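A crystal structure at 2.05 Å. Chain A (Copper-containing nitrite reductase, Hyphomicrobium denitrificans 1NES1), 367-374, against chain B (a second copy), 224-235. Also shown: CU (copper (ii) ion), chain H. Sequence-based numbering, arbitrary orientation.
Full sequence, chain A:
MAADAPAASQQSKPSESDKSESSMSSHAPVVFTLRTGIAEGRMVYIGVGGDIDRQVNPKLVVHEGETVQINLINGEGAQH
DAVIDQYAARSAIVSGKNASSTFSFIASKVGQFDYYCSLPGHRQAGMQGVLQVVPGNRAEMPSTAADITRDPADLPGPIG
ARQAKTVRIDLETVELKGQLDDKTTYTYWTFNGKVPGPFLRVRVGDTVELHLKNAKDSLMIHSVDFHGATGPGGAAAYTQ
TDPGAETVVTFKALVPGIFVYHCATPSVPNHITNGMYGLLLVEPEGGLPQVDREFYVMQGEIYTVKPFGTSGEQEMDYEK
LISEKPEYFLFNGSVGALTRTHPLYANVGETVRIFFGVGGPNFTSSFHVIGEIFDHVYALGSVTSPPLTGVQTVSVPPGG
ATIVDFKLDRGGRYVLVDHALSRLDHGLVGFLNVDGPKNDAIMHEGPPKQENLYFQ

Chain A 367-374: FHVIGEIF
Chain B, residues 224-235: VDFHGATGPGGA

This is a compact, largely buried contact between two copies of the nitrite reductase, built from one backbone hydrogen bond, a histidine stack, a bridging water and two isoleucines, beside a copper site. Together the stretches bury 478 Å².

Chain A is a strand to Ile A370, whose last two residues open a type II turn from Val A369 to Glu A372, closed by Glu A372 N to Val A369 O at 3.2 Å. Gly A371 (phi/psi 96/-5) lies nearest Gly B234, their CA atoms 3.9 Å apart. The turn presents Gly A371 O to Gly B231 N, which donates at 2.8 Å and 160°; Thr B230 CA adds a CA-H...O contact to the same oxygen at 3.2 Å. A CB modelled on Gly A371 would fall 2.6 Å from Gly B231 O, and its backbone angles independently call for glycine, as do those of Gly B231 (136/178). At Gly B234 (60/32) positive phi favours glycine, and a modelled CB would clash within its own chain, 2.1 Å from Asp B225 OD1.

His A368 (chi1 170°, chi2 88°) and His B227 (chi1 -74°, chi2 -167°) stack face to face, centroids 4.0 Å apart and planes at 28°. His B227 NE2 binds CU at 2.0 Å. Water 2, 2.1 Å from CU, donates to Asp B225 OD2 at 3.1 Å. Water 1 joins the chains: it donates to Asp B225 OD1 at 2.7 Å, accepts from Gly A371 N at 3.1 Å and hydrogen-bonds His A368 NE2 at 2.9 Å.

Both isoleucines adopt mt rotamers, their branches filling space beside glycines: Ile A370 CG2 packs 3.6 Å from Gly B233 CA, and Ile A373, pointing toward chain B, places CD1 3.7 Å from Gly B228 CA, in the type I turn Phe B226 to Ala B229. Glu A372 points away, yet its end returns: OE2 accepts from Ile A373 N at 3.2 Å, and OE1 lies 3.6 Å from Thr B230 CG2.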

# COMPACT_ATOMS: atom_id res chain seq x y z
N PHE A 367 27.94 -19.88 -24.34
CA PHE A 367 29.01 -19.07 -24.96
C PHE A 367 29.00 -19.31 -26.46
O PHE A 367 28.93 -20.48 -26.89
CB PHE A 367 30.39 -19.36 -24.37
CG PHE A 367 31.46 -18.46 -24.91
CD1 PHE A 367 31.45 -17.11 -24.62
CD2 PHE A 367 32.48 -18.94 -25.71
CE1 PHE A 367 32.43 -16.26 -25.11
CE2 PHE A 367 33.47 -18.09 -26.18
CZ PHE A 367 33.45 -16.75 -25.89
N HIS A 368 29.06 -18.21 -27.22
CA HIS A 368 28.87 -18.20 -28.69
C HIS A 368 29.56 -16.97 -29.26
O HIS A 368 29.60 -15.93 -28.56
CB HIS A 368 27.39 -18.21 -29.04
CG HIS A 368 27.09 -17.97 -30.48
ND1 HIS A 368 27.04 -18.99 -31.41
CD2 HIS A 368 26.78 -16.84 -31.16
CE1 HIS A 368 26.74 -18.50 -32.59
NE2 HIS A 368 26.57 -17.18 -32.47
N VAL A 369 30.11 -17.09 -30.46
CA VAL A 369 30.75 -15.93 -31.15
C VAL A 369 29.95 -15.73 -32.42
O VAL A 369 29.97 -16.61 -33.26
CB VAL A 369 32.23 -16.17 -31.45
CG1 VAL A 369 32.80 -15.07 -32.32
CG2 VAL A 369 33.04 -16.31 -30.17
N ILE A 370 29.22 -14.62 -32.50
CA ILE A 370 28.35 -14.31 -33.66
C ILE A 370 29.27 -14.14 -34.87
O ILE A 370 30.27 -13.41 -34.75
CB ILE A 370 27.47 -13.07 -33.39
CG1 ILE A 370 26.71 -13.20 -32.06
CG2 ILE A 370 26.53 -12.85 -34.57
CD1 ILE A 370 25.76 -12.06 -31.77
N GLY A 371 28.99 -14.86 -35.96
CA GLY A 371 29.77 -14.81 -37.21
C GLY A 371 30.83 -15.90 -37.31
O GLY A 371 31.48 -15.97 -38.38
N GLU A 372 31.02 -16.71 -36.26
CA GLU A 372 32.02 -17.81 -36.23
C GLU A 372 31.38 -19.11 -35.72
O GLU A 372 30.28 -19.08 -35.14
CB GLU A 372 33.24 -17.45 -35.39
CG GLU A 372 34.40 -16.87 -36.19
CD GLU A 372 35.04 -17.81 -37.21
OE1 GLU A 372 35.74 -17.29 -38.13
OE2 GLU A 372 34.86 -19.04 -37.08
N ILE A 373 32.06 -20.22 -36.00
CA ILE A 373 31.74 -21.60 -35.52
C ILE A 373 33.01 -22.12 -34.86
O ILE A 373 34.10 -21.77 -35.32
CB ILE A 373 31.29 -22.51 -36.67
CG1 ILE A 373 30.27 -21.78 -37.56
CG2 ILE A 373 30.76 -23.84 -36.14
CD1 ILE A 373 29.86 -22.55 -38.80
N PHE A 374 32.86 -22.84 -33.76
CA PHE A 374 34.02 -23.37 -33.00
C PHE A 374 34.55 -24.58 -33.77
O PHE A 374 33.79 -25.56 -33.93
CB PHE A 374 33.61 -23.64 -31.55
CG PHE A 374 33.13 -22.41 -30.81
CD1 PHE A 374 33.78 -21.19 -30.97
CD2 PHE A 374 32.04 -22.47 -29.96
CE1 PHE A 374 33.35 -20.07 -30.28
CE2 PHE A 374 31.62 -21.34 -29.28
CZ PHE A 374 32.27 -20.14 -29.45
N VAL B 224 18.67 -11.84 -40.46
CA VAL B 224 18.94 -13.24 -40.07
C VAL B 224 20.43 -13.42 -39.83
O VAL B 224 21.25 -12.88 -40.61
CB VAL B 224 18.39 -14.22 -41.12
CG1 VAL B 224 19.02 -13.98 -42.48
CG2 VAL B 224 18.58 -15.66 -40.68
N ASP B 225 20.74 -14.10 -38.72
CA ASP B 225 22.07 -14.61 -38.30
C ASP B 225 21.91 -16.12 -38.35
O ASP B 225 20.99 -16.61 -37.69
CB ASP B 225 22.44 -14.06 -36.91
CG ASP B 225 23.56 -14.75 -36.16
OD1 ASP B 225 24.20 -15.65 -36.75
OD2 ASP B 225 23.80 -14.37 -34.96
N PHE B 226 22.70 -16.80 -39.19
CA PHE B 226 22.85 -18.28 -39.23
C PHE B 226 24.11 -18.68 -38.44
O PHE B 226 25.20 -18.18 -38.79
CB PHE B 226 23.02 -18.81 -40.65
CG PHE B 226 21.93 -18.41 -41.60
CD1 PHE B 226 20.78 -19.18 -41.71
CD2 PHE B 226 22.08 -17.28 -42.39
CE1 PHE B 226 19.79 -18.81 -42.60
CE2 PHE B 226 21.08 -16.91 -43.27
CZ PHE B 226 19.94 -17.68 -43.37
N HIS B 227 23.97 -19.56 -37.45
CA HIS B 227 25.11 -20.03 -36.63
C HIS B 227 26.05 -20.86 -37.52
O HIS B 227 27.20 -21.07 -37.08
CB HIS B 227 24.60 -20.76 -35.39
CG HIS B 227 24.03 -19.84 -34.36
ND1 HIS B 227 23.76 -20.24 -33.07
CD2 HIS B 227 23.73 -18.52 -34.42
CE1 HIS B 227 23.30 -19.23 -32.38
NE2 HIS B 227 23.27 -18.16 -33.18
N GLY B 228 25.58 -21.28 -38.71
CA GLY B 228 26.34 -22.07 -39.70
C GLY B 228 27.00 -21.22 -40.78
O GLY B 228 27.54 -21.82 -41.71
N ALA B 229 26.99 -19.89 -40.68
CA ALA B 229 27.66 -18.96 -41.61
C ALA B 229 28.84 -18.28 -40.91
O ALA B 229 28.76 -18.00 -39.69
CB ALA B 229 26.67 -17.94 -42.12
N THR B 230 29.88 -17.97 -41.69
CA THR B 230 31.13 -17.33 -41.24
C THR B 230 31.20 -15.91 -41.83
O THR B 230 31.22 -15.79 -43.06
CB THR B 230 32.33 -18.20 -41.62
OG1 THR B 230 32.07 -19.50 -41.08
CG2 THR B 230 33.66 -17.68 -41.10
N GLY B 231 31.25 -14.91 -40.96
CA GLY B 231 31.41 -13.48 -41.32
C GLY B 231 30.46 -12.59 -40.53
O GLY B 231 29.65 -13.09 -39.75
N PRO B 232 30.50 -11.25 -40.73
CA PRO B 232 29.75 -10.31 -39.88
C PRO B 232 28.31 -10.73 -39.54
O PRO B 232 27.50 -10.95 -40.45
CB PRO B 232 29.79 -9.03 -40.73
CG PRO B 232 31.12 -9.09 -41.43
CD PRO B 232 31.29 -10.57 -41.77
N GLY B 233 28.03 -10.87 -38.24
CA GLY B 233 26.68 -11.11 -37.67
C GLY B 233 26.08 -12.43 -38.14
O GLY B 233 24.84 -12.59 -37.99
N GLY B 234 26.89 -13.35 -38.68
CA GLY B 234 26.41 -14.62 -39.26
C GLY B 234 25.44 -14.38 -40.41
O GLY B 234 24.53 -15.24 -40.60
N ALA B 235 25.64 -13.27 -41.15
CA ALA B 235 24.83 -12.79 -42.30
C ALA B 235 23.94 -11.59 -41.89
O ALA B 235 23.44 -10.88 -42.80
CB ALA B 235 23.99 -13.91 -42.89
CU CU H . 22.87 -16.33 -32.42
O HOH W 1 26.33 -16.37 -35.28
O HOH W 2 24.03 -14.62 -31.84